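Local coordinates for Nrps/pks (Streptomyces albus, PDB 4OPE), which acts as a ketosynthase domain of the oxazolomycin assembly line, probably extending the growing polyketide by decarboxylative condensation, at the interface of chains A and B. Coordinates in Å, arbitrary orientation; residue numbers count along the deposited sequence, not the author numbering. Chains: chain A/B, Nrps/pks.

The interface of chains A and B. Residues chain A 137, 140-141; chain B 51, 208-210, 213.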
# COMPACT_ATOMS: atom_id res chain seq x y z
N VAL A 137 -18.64 -13.61 -10.41
CA VAL A 137 -17.56 -14.36 -11.05
C VAL A 137 -18.04 -15.51 -11.98
O VAL A 137 -17.45 -15.72 -13.01
CB VAL A 137 -16.54 -14.93 -10.04
CG1 VAL A 137 -15.43 -15.67 -10.79
CG2 VAL A 137 -15.94 -13.82 -9.19
N ALA A 140 -19.58 -13.91 -15.27
CA ALA A 140 -18.49 -13.41 -16.11
C ALA A 140 -17.75 -14.54 -16.83
O ALA A 140 -17.37 -14.41 -17.99
CB ALA A 140 -17.51 -12.62 -15.27
N LEU A 141 -17.53 -15.66 -16.14
CA LEU A 141 -16.91 -16.82 -16.78
C LEU A 141 -17.80 -17.43 -17.88
O LEU A 141 -17.30 -17.76 -18.96
CB LEU A 141 -16.57 -17.89 -15.73
CG LEU A 141 -15.44 -17.56 -14.74
CD1 LEU A 141 -15.44 -18.59 -13.62
CD2 LEU A 141 -14.06 -17.50 -15.41
N PHE B 51 -13.12 -19.80 -22.83
CA PHE B 51 -13.11 -18.37 -22.65
C PHE B 51 -12.69 -17.61 -23.90
O PHE B 51 -12.86 -16.39 -23.96
CB PHE B 51 -12.15 -18.01 -21.49
CG PHE B 51 -12.38 -18.80 -20.23
CD1 PHE B 51 -13.61 -18.74 -19.58
CD2 PHE B 51 -11.40 -19.58 -19.70
CE1 PHE B 51 -13.84 -19.46 -18.43
CE2 PHE B 51 -11.62 -20.32 -18.55
CZ PHE B 51 -12.84 -20.25 -17.91
N HIS B 208 -5.95 -17.19 -12.56
CA HIS B 208 -7.40 -17.29 -12.79
C HIS B 208 -7.80 -16.66 -14.13
O HIS B 208 -7.42 -15.54 -14.44
CB HIS B 208 -8.17 -16.61 -11.63
CG HIS B 208 -9.58 -17.10 -11.46
ND1 HIS B 208 -10.60 -16.74 -12.30
CD2 HIS B 208 -10.14 -17.92 -10.53
CE1 HIS B 208 -11.73 -17.30 -11.91
NE2 HIS B 208 -11.48 -18.03 -10.83
N PRO B 209 -8.60 -17.38 -14.93
CA PRO B 209 -9.01 -16.83 -16.24
C PRO B 209 -9.74 -15.48 -16.20
O PRO B 209 -9.63 -14.69 -17.15
CB PRO B 209 -9.92 -17.92 -16.81
CG PRO B 209 -10.38 -18.71 -15.62
CD PRO B 209 -9.23 -18.69 -14.67
N LEU B 210 -10.51 -15.22 -15.13
CA LEU B 210 -11.30 -13.95 -15.01
C LEU B 210 -10.51 -12.70 -15.39
O LEU B 210 -11.02 -11.84 -16.03
CB LEU B 210 -11.90 -13.87 -13.62
CG LEU B 210 -12.81 -12.77 -13.04
CD1 LEU B 210 -12.12 -11.42 -13.06
CD2 LEU B 210 -14.14 -12.73 -13.74
N LEU B 213 -10.69 -12.15 -19.13
CA LEU B 213 -11.98 -11.56 -19.49
C LEU B 213 -12.02 -10.08 -19.18
O LEU B 213 -12.48 -9.28 -19.98
CB LEU B 213 -13.11 -12.25 -18.75
CG LEU B 213 -13.28 -13.72 -19.14
CD1 LEU B 213 -14.24 -14.42 -18.19
CD2 LEU B 213 -13.80 -13.79 -20.56
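A:Val137, A:Ala140 and A:Leu141, all with helical phi/psi values in the short helix 137-141, meet helix 210-217 of chain B and the loop before it, where B:His208 has an extended backbone while B:Leu210 and B:Leu213 are helical. A:Leu141 carries the largest share of buried surface here, 80 Å² against 33 Å² or less for each other residue. Its CG stands anti to the carbonyl carbon (chi1 -69°), which brings its CD2 methyl to B:Phe51 and B:Pro209. The CD2 methyl lies 3.6 Å from CE1 of B:Phe51 and also reaches the proline ring, at 3.9 Å from CG of B:Pro209. The B:Phe51 ring presents its CD1-CE1 edge to the backbone carbonyl of the same leucine: O of A:Leu141 lies in the ring plane, 3.9 Å from CE1 of B:Phe51. With an alanine at B:Phe51, the CD2 methyl of A:Leu141 would probably lose its aromatic partner, leaving a gap beside the end of the chain A helix. Further along, the methyl CB of A:Ala140 packs on CD2 of B:Leu210 at 3.7 Å. B:Leu213 adds its CD1 methyl, 3.9 Å from CA of A:Leu141, thus touching the backbone rather than a side chain. At the other end, CG1 of A:Val137 makes a looser contact with CE1 of B:His208, 4.2 Å away. That imidazole is steadied within chain B and tied to the first turn of helix 210-217: N of B:Leu210 donates to ND1 of B:His208 over 3.2 Å, with 159° at the hydrogen and the donor 8° from the ring plane. The patch is thus mainly apolar among the residues described, and belongs to a two-fold symmetric interface that repeats it with the chains exchanged, consistent with the homodimer typical of ketosynthases. It lies toward one end of the dimer, where helix 137-141 of one subunit leans on helix 210-217 and the loop bearing B:Phe51 of the other.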